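Local coordinates for protein putative polysaccharide binding proteins (DUF1812) (Bacteroides thetaiotaomicron VPI-5482, PDB 3GF8) that is probably an outer-membrane lipoprotein that takes part in fimbrial assembly or anchoring, and may bind polysaccharide, at residues Q78-Y89 with M120-V131. Residues are numbered along the deposited sequence; the frame is centred on the assembly and turned at random. Where two conformers were deposited one is given.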
loop_
_atom_site.group_PDB
_atom_site.type_symbol
_atom_site.label_atom_id
_atom_site.label_comp_id
_atom_site.label_asym_id
_atom_site.label_seq_id
_atom_site.Cartn_x
_atom_site.Cartn_y
_atom_site.Cartn_z
ATOM N N GLN A 78 -23.386 4.106 7.381
ATOM C CA GLN A 78 -22.027 4.368 6.934
ATOM C C GLN A 78 -21.546 3.229 6.066
ATOM O O GLN A 78 -21.836 2.075 6.355
ATOM C CB GLN A 78 -21.101 4.562 8.096
ATOM C CG GLN A 78 -21.488 5.739 8.934
ATOM C CD GLN A 78 -20.487 6.022 10.008
ATOM O OE1 GLN A 78 -20.305 5.229 10.926
ATOM N NE2 GLN A 78 -19.834 7.176 9.912
ATOM N N PHE A 79 -20.874 3.565 4.963
ATOM C CA PHE A 79 -20.269 2.570 4.093
ATOM C C PHE A 79 -18.777 2.784 4.110
ATOM O O PHE A 79 -18.290 3.921 4.238
ATOM C CB PHE A 79 -20.671 2.689 2.603
ATOM C CG PHE A 79 -22.158 2.521 2.274
ATOM C CD1 PHE A 79 -23.103 2.126 3.207
ATOM C CD2 PHE A 79 -22.581 2.746 0.950
ATOM C CE1 PHE A 79 -24.460 2.005 2.837
ATOM C CE2 PHE A 79 -23.895 2.629 0.572
ATOM C CZ PHE A 79 -24.856 2.242 1.518
HETATM N N MSE A 80 -18.058 1.678 3.947
HETATM C CA MSE A 80 -16.642 1.704 3.643
HETATM C C MSE A 80 -16.357 0.447 2.840
HETATM O O MSE A 80 -17.252 -0.355 2.644
HETATM C CB MSE A 80 -15.761 1.869 4.915
HETATM C CG MSE A 80 -15.897 0.848 6.019
HETATM SE SE MSE A 80 -14.948 -0.767 5.675
HETATM C CE MSE A 80 -13.090 -0.126 5.537
ATOM N N ALA A 81 -15.137 0.297 2.328
ATOM C CA ALA A 81 -14.819 -0.901 1.586
ATOM C C ALA A 81 -13.354 -1.303 1.712
ATOM O O ALA A 81 -12.524 -0.501 2.106
ATOM C CB ALA A 81 -15.198 -0.744 0.133
ATOM N N TRP A 82 -13.082 -2.586 1.433
ATOM C CA TRP A 82 -11.739 -3.068 1.127
ATOM C C TRP A 82 -11.831 -3.663 -0.266
ATOM O O TRP A 82 -12.790 -4.367 -0.603
ATOM C CB TRP A 82 -11.293 -4.150 2.099
ATOM C CG TRP A 82 -10.912 -3.674 3.445
ATOM C CD1 TRP A 82 -11.593 -3.891 4.618
ATOM C CD2 TRP A 82 -9.743 -2.912 3.793
ATOM N NE1 TRP A 82 -10.918 -3.302 5.666
ATOM C CE2 TRP A 82 -9.781 -2.701 5.189
ATOM C CE3 TRP A 82 -8.662 -2.397 3.058
ATOM C CZ2 TRP A 82 -8.793 -1.990 5.864
ATOM C CZ3 TRP A 82 -7.680 -1.697 3.721
ATOM C CH2 TRP A 82 -7.740 -1.503 5.110
ATOM N N ALA A 83 -10.848 -3.335 -1.095
ATOM C CA ALA A 83 -10.852 -3.751 -2.476
ATOM C C ALA A 83 -9.545 -4.491 -2.738
ATOM O O ALA A 83 -8.500 -4.137 -2.199
ATOM C CB ALA A 83 -11.023 -2.539 -3.429
ATOM N N GLY A 84 -9.636 -5.525 -3.577
ATOM C CA GLY A 84 -8.509 -6.398 -3.848
ATOM C C GLY A 84 -8.160 -7.470 -2.817
ATOM O O GLY A 84 -7.270 -8.255 -3.089
ATOM N N ALA A 85 -8.837 -7.526 -1.649
ATOM C CA ALA A 85 -8.395 -8.420 -0.564
ATOM C C ALA A 85 -8.755 -9.863 -0.903
ATOM O O ALA A 85 -9.924 -10.193 -1.106
ATOM C CB ALA A 85 -8.954 -8.011 0.819
ATOM N N ARG A 86 -7.733 -10.703 -1.006
ATOM C CA ARG A 86 -7.923 -12.137 -1.267
ATOM C C ARG A 86 -7.095 -12.923 -0.267
ATOM O O ARG A 86 -7.167 -12.634 0.932
ATOM C CB ARG A 86 -7.595 -12.469 -2.718
ATOM C CG ARG A 86 -8.542 -11.770 -3.700
ATOM C CD ARG A 86 -8.167 -12.136 -5.121
ATOM N NE ARG A 86 -8.918 -11.407 -6.132
ATOM C CZ ARG A 86 -10.071 -11.803 -6.648
ATOM N NH1 ARG A 86 -10.634 -12.930 -6.247
ATOM N NH2 ARG A 86 -10.678 -11.057 -7.560
ATOM N N ASP A 87 -6.270 -13.857 -0.721
ATOM C CA ASP A 87 -5.607 -14.776 0.196
ATOM C C ASP A 87 -4.537 -14.219 1.096
ATOM O O ASP A 87 -4.188 -14.878 2.059
ATOM C CB ASP A 87 -5.002 -15.929 -0.565
ATOM C CG ASP A 87 -6.056 -16.819 -1.157
ATOM O OD1 ASP A 87 -7.136 -16.940 -0.530
ATOM O OD2 ASP A 87 -5.818 -17.386 -2.252
ATOM N N SER A 88 -4.010 -13.038 0.821
ATOM C CA SER A 88 -2.939 -12.509 1.661
ATOM C C SER A 88 -3.412 -11.970 2.983
ATOM O O SER A 88 -2.604 -11.832 3.922
ATOM C CB SER A 88 -2.148 -11.425 0.956
ATOM O OG SER A 88 -1.584 -11.926 -0.239
ATOM N N TYR A 89 -4.710 -11.705 3.091
ATOM C CA TYR A 89 -5.203 -10.942 4.209
ATOM C C TYR A 89 -6.314 -11.684 4.922
ATOM O O TYR A 89 -7.122 -12.324 4.273
ATOM C CB TYR A 89 -5.743 -9.617 3.692
ATOM C CG TYR A 89 -4.853 -8.960 2.683
ATOM C CD1 TYR A 89 -3.724 -8.283 3.090
ATOM C CD2 TYR A 89 -5.132 -9.001 1.328
ATOM C CE1 TYR A 89 -2.881 -7.657 2.195
ATOM C CE2 TYR A 89 -4.294 -8.355 0.414
ATOM C CZ TYR A 89 -3.166 -7.680 0.861
ATOM O OH TYR A 89 -2.268 -7.037 -0.006
HETATM N N MSE A 120 2.097 -9.485 -2.670
HETATM C CA MSE A 120 0.678 -9.471 -2.308
HETATM C C MSE A 120 -0.199 -8.950 -3.441
HETATM O O MSE A 120 0.184 -8.019 -4.132
HETATM C CB MSE A 120 0.422 -8.570 -1.123
HETATM C CG MSE A 120 0.740 -9.183 0.157
HETATM SE SE MSE A 120 2.431 -8.533 0.698
HETATM C CE MSE A 120 1.770 -7.006 1.470
ATOM N N GLU A 121 -1.390 -9.518 -3.591
ATOM C CA GLU A 121 -2.424 -8.888 -4.421
ATOM C C GLU A 121 -2.715 -7.490 -3.858
ATOM O O GLU A 121 -2.734 -7.264 -2.603
ATOM C CB GLU A 121 -3.686 -9.758 -4.501
ATOM C CG GLU A 121 -4.552 -9.807 -3.237
ATOM C CD GLU A 121 -4.125 -10.823 -2.186
ATOM O OE1 GLU A 121 -3.019 -11.371 -2.260
ATOM O OE2 GLU A 121 -4.926 -11.087 -1.257
ATOM N N THR A 122 -2.858 -6.547 -4.779
ATOM C CA THR A 122 -2.918 -5.140 -4.450
ATOM C C THR A 122 -4.185 -4.872 -3.665
ATOM O O THR A 122 -5.271 -5.405 -3.990
ATOM C CB THR A 122 -2.861 -4.267 -5.698
ATOM O OG1 THR A 122 -1.581 -4.449 -6.295
ATOM C CG2 THR A 122 -3.076 -2.767 -5.364
ATOM N N LEU A 123 -3.986 -4.092 -2.597
ATOM C CA LEU A 123 -5.006 -3.799 -1.630
ATOM C C LEU A 123 -5.377 -2.305 -1.662
ATOM O O LEU A 123 -4.481 -1.450 -1.611
ATOM C CB LEU A 123 -4.500 -4.156 -0.234
ATOM C CG LEU A 123 -5.523 -3.956 0.875
ATOM C CD1 LEU A 123 -6.649 -4.984 0.715
ATOM C CD2 LEU A 123 -4.829 -4.078 2.227
ATOM N N TRP A 124 -6.680 -2.017 -1.761
ATOM C CA TRP A 124 -7.187 -0.635 -1.645
ATOM C C TRP A 124 -8.159 -0.492 -0.482
ATOM O O TRP A 124 -8.965 -1.395 -0.215
ATOM C CB TRP A 124 -7.925 -0.174 -2.921
ATOM C CG TRP A 124 -7.103 -0.011 -4.165
ATOM C CD1 TRP A 124 -6.554 1.143 -4.636
ATOM C CD2 TRP A 124 -6.795 -1.027 -5.135
ATOM N NE1 TRP A 124 -5.903 0.907 -5.830
ATOM C CE2 TRP A 124 -6.028 -0.415 -6.155
ATOM C CE3 TRP A 124 -7.071 -2.392 -5.234
ATOM C CZ2 TRP A 124 -5.526 -1.131 -7.251
ATOM C CZ3 TRP A 124 -6.575 -3.103 -6.337
ATOM C CH2 TRP A 124 -5.821 -2.460 -7.331
ATOM N N TYR A 125 -8.085 0.667 0.180
ATOM C CA TYR A 125 -8.975 1.033 1.281
ATOM C C TYR A 125 -10.033 1.997 0.767
ATOM O O TYR A 125 -9.732 2.938 0.035
ATOM C CB TYR A 125 -8.166 1.670 2.409
ATOM C CG TYR A 125 -9.030 2.292 3.461
ATOM C CD1 TYR A 125 -9.680 1.501 4.407
ATOM C CD2 TYR A 125 -9.211 3.675 3.518
ATOM C CE1 TYR A 125 -10.492 2.070 5.382
ATOM C CE2 TYR A 125 -10.013 4.258 4.494
ATOM C CZ TYR A 125 -10.670 3.451 5.415
ATOM O OH TYR A 125 -11.478 4.016 6.361
ATOM N N GLY A 126 -11.288 1.732 1.120
ATOM C CA GLY A 126 -12.404 2.548 0.681
ATOM C C GLY A 126 -12.824 3.367 1.854
ATOM O O GLY A 126 -13.273 2.809 2.852
ATOM N N GLU A 127 -12.697 4.687 1.738
ATOM C CA GLU A 127 -12.950 5.570 2.875
ATOM C C GLU A 127 -14.426 5.547 3.303
ATOM O O GLU A 127 -15.337 5.248 2.482
ATOM C CB GLU A 127 -12.527 7.005 2.553
ATOM C CG GLU A 127 -11.175 7.106 1.851
ATOM C CD GLU A 127 -10.722 8.537 1.700
ATOM O OE1 GLU A 127 -10.362 9.138 2.720
ATOM O OE2 GLU A 127 -10.702 9.053 0.568
ATOM N N VAL A 128 -14.641 5.824 4.593
ATOM C CA VAL A 128 -15.969 5.778 5.218
ATOM C C VAL A 128 -16.822 6.951 4.725
ATOM O O VAL A 128 -16.349 8.070 4.703
ATOM C CB VAL A 128 -15.877 5.861 6.763
ATOM C CG1 VAL A 128 -17.277 5.987 7.407
ATOM C CG2 VAL A 128 -15.146 4.694 7.315
ATOM N N ILE A 129 -18.060 6.686 4.315
ATOM C CA ILE A 129 -18.995 7.744 3.937
ATOM C C ILE A 129 -20.317 7.620 4.710
ATOM O O ILE A 129 -20.736 6.516 5.109
ATOM C CB ILE A 129 -19.268 7.716 2.426
ATOM C CG1 ILE A 129 -19.825 6.349 2.001
ATOM C CG2 ILE A 129 -17.979 8.027 1.635
ATOM C CD1 ILE A 129 -20.491 6.366 0.634
ATOM N N ASN A 130 -20.973 8.753 4.939
ATOM C CA ASN A 130 -22.312 8.747 5.529
ATOM C C ASN A 130 -23.308 8.709 4.419
ATOM O O ASN A 130 -23.171 9.431 3.476
ATOM C CB ASN A 130 -22.530 9.986 6.381
ATOM C CG ASN A 130 -21.622 10.001 7.573
ATOM O OD1 ASN A 130 -21.689 9.107 8.419
ATOM N ND2 ASN A 130 -20.730 10.998 7.639
ATOM N N VAL A 131 -24.289 7.833 4.513
ATOM C CA VAL A 131 -25.265 7.633 3.441
ATOM C C VAL A 131 -26.668 7.838 4.017
ATOM O O VAL A 131 -27.036 7.228 5.027
ATOM C CB VAL A 131 -25.143 6.234 2.833
ATOM C CG1 VAL A 131 -26.246 6.003 1.813
ATOM C CG2 VAL A 131 -23.775 6.081 2.201
#
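Y125 turns the edge of its ring toward one face of W82, an edge-to-face pair with centroids 5.2 Å apart and planes at 65°, and V131 CG2 sits over the centre of the F79 ring in a CH-pi contact, 3.7 Å from its centroid. Y89 is sandwiched between L123 CD2 on one ring face and S88 CB over the centre of the other, with E121 O and R86 N in plane at its edge. W124 has T122 CG2 over one face and A83 O in plane at its edge. The strands form an antiparallel beta pair, consistent with the transthyretin-like fold expected of the fimbrillin superfamily, with strand 38-44 bonded along the other side of strand 78-83. W82 and Y125 share a sheet face with Q78 and N130; F79, I129, A83 and W124 lie on the opposite face. From the loop, L123 CD2 also meets W82 CZ3, and L106 touches L123, W82 and Y89. F79-I129, A81-G126 and A83-W124 are hydrogen-bonded pairs; between the first two the register shifts by one, a beta bulge at E127-V128 opposite M80. The Q78 and N130 amides lie side by side, planes only 6° apart, joined by a bent bond from NE2 to OD1.

Beyond the strands, E121 reaches into the type I turn R86-Y89. Its chain, bent at chi2 (-84°), brings OE2 to two backbone amides: R86 N on the anti lone pair at 2.8 Å and S88 N on the syn lone pair at 3.0 Å. These bonds probably stabilise the carboxylate's negative charge, while the R86 guanidinium turns to E57 and D37. S88 OG donates to E121 OE1, and Y89 OH meets the backbone O of E121 at 2.6 Å, nearly along the C=O axis.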